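Putative outer membrane protein (LpxR) (PDB 3FID) is a zinc-binding outer-membrane enzyme that modifies lipopolysaccharide by deacylating its lipid A. Local coordinates at residues V246-V257 against L270-R280. Numbering follows the deposited sequence.
Sequences VDINKTVDEYRV and LSLNKVTSEFR. With CXE (pentaethylene glycol monodecyl ether), chain L.
Two groups grip the carbonyl oxygen of Ser277: Asn249 ND2 gives it a nearly straight hydrogen bond of 2.9 Å, approaching from above the carbonyl plane, and water 4 donates to it as well. An amide suits this loop position because its flat NH2 can give one hydrogen to Ser277 O, which lies in the amide plane, and also donate to water 3; Asn249 also sends its backbone N to the oxygen of Glu278. Water 4 goes on to Thr251 O and Thr276 OG1, bridging the two chains where strand pairing gives way to loop.

Thr276 continues the pairing with its side chain. OG1 lies between its backbone N and carbonyl carbon (chi1 69°) and accepts from Asp253 N at 2.9 Å, while Thr276 N returns a bond to Asp253 O. The carboxylate of Asp253 forms a salt bridge with Arg225 on the neighbouring strand.

Farther along, Tyr255 pairs with Lys274 and Val257 with Leu272, their backbone bonds running between antiparallel strands. The Tyr255 ring carries detergent atom C13 over one face, 3.8 Å above its plane, consistent with a lipid-facing surface. Lys274 runs alongside the ring, its CE 4.0 Å from Tyr255 CD2, and its amine forms a salt bridge with Asp284.

On the opposite face of the strands, Glu254 OE2 lies in the guanidinium plane of Arg256 and forms a salt bridge of 2.6 Å with NE; Glu254 OE1 pairs with Arg226. Asn273 OD1 sits over one guanidinium face and accepts from Ser271 OG on a lone pair. Arg256 NH2 and Asn273 ND2 both reach Asn289 OD1.

Apolar and aromatic side chains facing lipid, here detergent, with polar ones turned inward, are characteristic of a beta hairpin in the wall of an outer-membrane beta-barrel.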
loop_
_atom_site.group_PDB
_atom_site.type_symbol
_atom_site.label_atom_id
_atom_site.label_comp_id
_atom_site.label_asym_id
_atom_site.label_seq_id
_atom_site.Cartn_x
_atom_site.Cartn_y
_atom_site.Cartn_z
ATOM N N VAL A 246 -20.672 6.666 -2.219
ATOM C CA VAL A 246 -20.118 6.662 -3.582
ATOM C C VAL A 246 -20.527 5.425 -4.367
ATOM O O VAL A 246 -20.966 4.443 -3.776
ATOM C CB VAL A 246 -18.566 6.694 -3.558
ATOM C CG1 VAL A 246 -18.050 7.846 -2.727
ATOM C CG2 VAL A 246 -17.995 5.366 -3.018
ATOM N N ASP A 247 -20.371 5.490 -5.695
ATOM C CA ASP A 247 -20.472 4.348 -6.588
ATOM C C ASP A 247 -19.049 3.906 -6.993
ATOM O O ASP A 247 -18.363 4.621 -7.736
ATOM C CB ASP A 247 -21.263 4.749 -7.852
ATOM C CG ASP A 247 -22.729 5.024 -7.552
ATOM O OD1 ASP A 247 -23.368 4.152 -6.927
ATOM O OD2 ASP A 247 -23.228 6.107 -7.916
ATOM N N ILE A 248 -18.615 2.744 -6.514
ATOM C CA ILE A 248 -17.227 2.303 -6.782
ATOM C C ILE A 248 -16.981 2.117 -8.274
ATOM O O ILE A 248 -17.904 1.811 -9.027
ATOM C CB ILE A 248 -16.811 1.000 -6.026
ATOM C CG1 ILE A 248 -17.555 -0.238 -6.556
ATOM C CG2 ILE A 248 -16.982 1.191 -4.523
ATOM C CD1 ILE A 248 -16.770 -1.562 -6.323
ATOM N N ASN A 249 -15.737 2.352 -8.696
ATOM C CA ASN A 249 -15.318 2.016 -10.052
ATOM C C ASN A 249 -14.748 0.618 -9.971
ATOM O O ASN A 249 -13.968 0.304 -9.058
ATOM C CB ASN A 249 -14.225 2.954 -10.534
ATOM C CG ASN A 249 -14.751 4.303 -10.951
ATOM O OD1 ASN A 249 -15.902 4.448 -11.372
ATOM N ND2 ASN A 249 -13.882 5.307 -10.888
ATOM N N LYS A 250 -15.153 -0.218 -10.909
ATOM C CA LYS A 250 -14.758 -1.610 -10.889
ATOM C C LYS A 250 -13.346 -1.859 -11.415
ATOM O O LYS A 250 -12.775 -2.895 -11.127
ATOM C CB LYS A 250 -15.795 -2.458 -11.630
ATOM C CG LYS A 250 -17.179 -2.277 -10.963
ATOM C CD LYS A 250 -17.872 -3.594 -10.759
ATOM C CE LYS A 250 -18.934 -3.858 -11.819
ATOM N NZ LYS A 250 -20.209 -3.166 -11.512
ATOM N N THR A 251 -12.800 -0.923 -12.186
ATOM C CA THR A 251 -11.439 -1.046 -12.707
ATOM C C THR A 251 -10.565 0.055 -12.133
ATOM O O THR A 251 -10.859 1.258 -12.275
ATOM C CB THR A 251 -11.418 -1.031 -14.258
ATOM O OG1 THR A 251 -12.333 -2.024 -14.734
ATOM C CG2 THR A 251 -10.061 -1.368 -14.751
ATOM N N VAL A 252 -9.494 -0.375 -11.454
ATOM C CA VAL A 252 -8.612 0.539 -10.731
ATOM C C VAL A 252 -7.148 0.161 -11.063
ATOM O O VAL A 252 -6.742 -0.996 -10.932
ATOM C CB VAL A 252 -8.887 0.488 -9.174
ATOM C CG1 VAL A 252 -7.813 1.269 -8.397
ATOM C CG2 VAL A 252 -10.266 1.051 -8.832
ATOM N N ASP A 253 -6.374 1.144 -11.499
ATOM C CA ASP A 253 -4.958 0.948 -11.815
ATOM C C ASP A 253 -4.112 1.549 -10.723
ATOM O O ASP A 253 -4.440 2.620 -10.194
ATOM C CB ASP A 253 -4.596 1.645 -13.127
ATOM C CG ASP A 253 -5.279 1.028 -14.323
ATOM O OD1 ASP A 253 -5.729 -0.126 -14.221
ATOM O OD2 ASP A 253 -5.360 1.715 -15.364
ATOM N N GLU A 254 -3.017 0.865 -10.394
ATOM C CA GLU A 254 -2.040 1.366 -9.418
ATOM C C GLU A 254 -0.632 1.417 -10.023
ATOM O O GLU A 254 -0.121 0.397 -10.530
ATOM C CB GLU A 254 -2.024 0.503 -8.153
ATOM C CG GLU A 254 -0.997 1.006 -7.078
ATOM C CD GLU A 254 -1.089 0.244 -5.785
ATOM O OE1 GLU A 254 -2.212 0.058 -5.304
ATOM O OE2 GLU A 254 -0.036 -0.134 -5.223
ATOM N N TYR A 255 -0.020 2.594 -9.972
ATOM C CA TYR A 255 1.331 2.815 -10.493
ATOM C C TYR A 255 2.292 2.988 -9.333
ATOM O O TYR A 255 1.957 3.643 -8.344
ATOM C CB TYR A 255 1.353 4.100 -11.325
ATOM C CG TYR A 255 0.549 3.989 -12.582
ATOM C CD1 TYR A 255 1.177 3.672 -13.786
ATOM C CD2 TYR A 255 -0.847 4.205 -12.586
ATOM C CE1 TYR A 255 0.465 3.577 -14.964
ATOM C CE2 TYR A 255 -1.577 4.109 -13.773
ATOM C CZ TYR A 255 -0.909 3.779 -14.952
ATOM O OH TYR A 255 -1.581 3.644 -16.156
ATOM N N ARG A 256 3.493 2.419 -9.442
ATOM C CA ARG A 256 4.492 2.529 -8.374
ATOM C C ARG A 256 5.846 2.714 -9.046
ATOM O O ARG A 256 6.204 1.936 -9.936
ATOM C CB ARG A 256 4.562 1.264 -7.488
ATOM C CG ARG A 256 3.252 0.825 -6.847
ATOM C CD ARG A 256 3.483 -0.181 -5.686
ATOM N NE ARG A 256 2.447 0.124 -4.691
ATOM C CZ ARG A 256 2.604 0.658 -3.472
ATOM N NH1 ARG A 256 1.519 0.878 -2.760
ATOM N NH2 ARG A 256 3.804 0.939 -2.932
ATOM N N VAL A 257 6.561 3.756 -8.642
ATOM C CA VAL A 257 7.896 4.010 -9.108
ATOM C C VAL A 257 8.734 4.256 -7.864
ATOM O O VAL A 257 8.369 5.091 -7.003
ATOM C CB VAL A 257 7.906 5.275 -10.034
ATOM C CG1 VAL A 257 9.338 5.731 -10.320
ATOM C CG2 VAL A 257 7.060 5.027 -11.318
ATOM N N LEU A 270 11.979 4.515 -1.061
ATOM C CA LEU A 270 10.930 5.481 -1.353
ATOM C C LEU A 270 10.121 4.943 -2.533
ATOM O O LEU A 270 10.700 4.442 -3.495
ATOM C CB LEU A 270 11.579 6.850 -1.667
ATOM C CG LEU A 270 10.900 8.167 -2.087
ATOM C CD1 LEU A 270 10.939 8.380 -3.569
ATOM C CD2 LEU A 270 9.505 8.356 -1.517
ATOM N N SER A 271 8.792 4.999 -2.433
ATOM C CA SER A 271 7.920 4.613 -3.542
ATOM C C SER A 271 6.944 5.766 -3.824
ATOM O O SER A 271 6.353 6.323 -2.894
ATOM C CB SER A 271 7.174 3.302 -3.211
ATOM O OG SER A 271 6.470 2.823 -4.366
ATOM N N LEU A 272 6.872 6.172 -5.088
ATOM C CA LEU A 272 5.966 7.216 -5.568
ATOM C C LEU A 272 4.792 6.550 -6.245
ATOM O O LEU A 272 4.963 5.890 -7.292
ATOM C CB LEU A 272 6.706 8.099 -6.591
ATOM C CG LEU A 272 8.046 8.748 -6.155
ATOM C CD1 LEU A 272 8.671 9.597 -7.317
ATOM C CD2 LEU A 272 7.912 9.611 -4.962
ATOM N N ASN A 273 3.593 6.744 -5.694
ATOM C CA ASN A 273 2.466 5.907 -6.058
ATOM C C ASN A 273 1.280 6.685 -6.570
ATOM O O ASN A 273 1.078 7.798 -6.147
ATOM C CB ASN A 273 2.058 5.051 -4.856
ATOM C CG ASN A 273 3.249 4.365 -4.219
ATOM O OD1 ASN A 273 4.062 3.755 -4.913
ATOM N ND2 ASN A 273 3.365 4.477 -2.891
ATOM N N LYS A 274 0.528 6.093 -7.505
ATOM C CA LYS A 274 -0.745 6.678 -7.929
ATOM C C LYS A 274 -1.807 5.596 -8.040
ATOM O O LYS A 274 -1.577 4.535 -8.627
ATOM C CB LYS A 274 -0.631 7.413 -9.271
ATOM C CG LYS A 274 -1.930 8.202 -9.631
ATOM C CD LYS A 274 -1.875 8.833 -11.000
ATOM C CE LYS A 274 -2.465 7.870 -12.050
ATOM N NZ LYS A 274 -2.831 8.625 -13.286
ATOM N N VAL A 275 -2.992 5.884 -7.508
ATOM C CA VAL A 275 -4.110 4.983 -7.675
ATOM C C VAL A 275 -5.175 5.733 -8.504
ATOM O O VAL A 275 -5.504 6.887 -8.176
ATOM C CB VAL A 275 -4.652 4.532 -6.290
ATOM C CG1 VAL A 275 -5.946 3.715 -6.433
ATOM C CG2 VAL A 275 -3.552 3.686 -5.510
ATOM N N THR A 276 -5.663 5.125 -9.580
ATOM C CA THR A 276 -6.701 5.786 -10.387
ATOM C C THR A 276 -8.051 5.832 -9.657
ATOM O O THR A 276 -8.291 5.065 -8.731
ATOM C CB THR A 276 -6.840 5.227 -11.829
ATOM O OG1 THR A 276 -7.373 3.899 -11.803
ATOM C CG2 THR A 276 -5.465 5.254 -12.537
ATOM N N SER A 277 -8.904 6.768 -10.047
ATOM C CA SER A 277 -10.182 6.976 -9.385
ATOM C C SER A 277 -10.864 5.680 -8.912
ATOM O O SER A 277 -11.227 4.817 -9.718
ATOM C CB SER A 277 -11.147 7.736 -10.309
ATOM O OG SER A 277 -12.321 8.080 -9.585
ATOM N N GLU A 278 -11.108 5.579 -7.617
ATOM C CA GLU A 278 -11.813 4.381 -7.077
ATOM C C GLU A 278 -13.347 4.453 -7.045
ATOM O O GLU A 278 -14.018 3.482 -6.676
ATOM C CB GLU A 278 -11.272 4.081 -5.677
ATOM C CG GLU A 278 -9.784 3.696 -5.747
ATOM C CD GLU A 278 -9.281 3.183 -4.410
ATOM O OE1 GLU A 278 -9.118 3.995 -3.505
ATOM O OE2 GLU A 278 -9.065 1.960 -4.278
ATOM N N PHE A 279 -13.895 5.609 -7.410
ATOM C CA PHE A 279 -15.347 5.758 -7.502
ATOM C C PHE A 279 -15.734 6.820 -8.507
ATOM O O PHE A 279 -14.935 7.712 -8.861
ATOM C CB PHE A 279 -16.001 6.031 -6.136
ATOM C CG PHE A 279 -15.379 7.151 -5.377
ATOM C CD1 PHE A 279 -14.238 6.931 -4.585
ATOM C CD2 PHE A 279 -15.939 8.434 -5.406
ATOM C CE1 PHE A 279 -13.662 7.971 -3.878
ATOM C CE2 PHE A 279 -15.347 9.492 -4.683
ATOM C CZ PHE A 279 -14.227 9.258 -3.931
ATOM N N ARG A 280 -16.973 6.727 -8.978
ATOM C CA ARG A 280 -17.359 7.491 -10.170
ATOM C C ARG A 280 -17.080 8.985 -10.035
ATOM O O ARG A 280 -16.630 9.641 -10.990
ATOM C CB ARG A 280 -18.847 7.264 -10.490
ATOM C CG ARG A 280 -19.181 5.850 -10.832
ATOM C CD ARG A 280 -20.536 5.816 -11.470
ATOM N NE ARG A 280 -20.934 4.440 -11.758
ATOM C CZ ARG A 280 -22.072 4.134 -12.355
ATOM N NH1 ARG A 280 -22.363 2.877 -12.585
ATOM N NH2 ARG A 280 -22.911 5.109 -12.702
HETATM C C1 CXE L . 4.765 -2.952 -18.790
HETATM C C2 CXE L . 5.955 -2.679 -17.885
HETATM C C3 CXE L . 5.516 -1.901 -16.653
HETATM C C4 CXE L . 6.059 -0.481 -16.612
HETATM C C5 CXE L . 4.930 0.498 -16.289
HETATM C C6 CXE L . 5.318 1.482 -15.185
HETATM C C7 CXE L . 4.601 2.799 -15.375
HETATM C C8 CXE L . 4.953 3.790 -14.292
HETATM C C9 CXE L . 5.008 5.192 -14.869
HETATM C C10 CXE L . 3.966 6.130 -14.261
HETATM O O11 CXE L . 3.600 7.091 -15.249
HETATM C C12 CXE L . 2.570 8.004 -14.858
HETATM C C13 CXE L . 1.174 7.395 -14.957
HETATM O O14 CXE L . 0.758 7.313 -16.323
HETATM C C15 CXE L . -0.628 6.983 -16.461
HETATM O O HOH W 1 -18.733 2.571 -11.575
HETATM O O HOH W 2 -13.135 0.838 -6.465
HETATM O O HOH W 3 -13.985 8.225 -11.879
HETATM O O HOH W 4 -10.022 3.756 -11.912
HETATM O O HOH W 5 6.372 -0.142 -3.831
#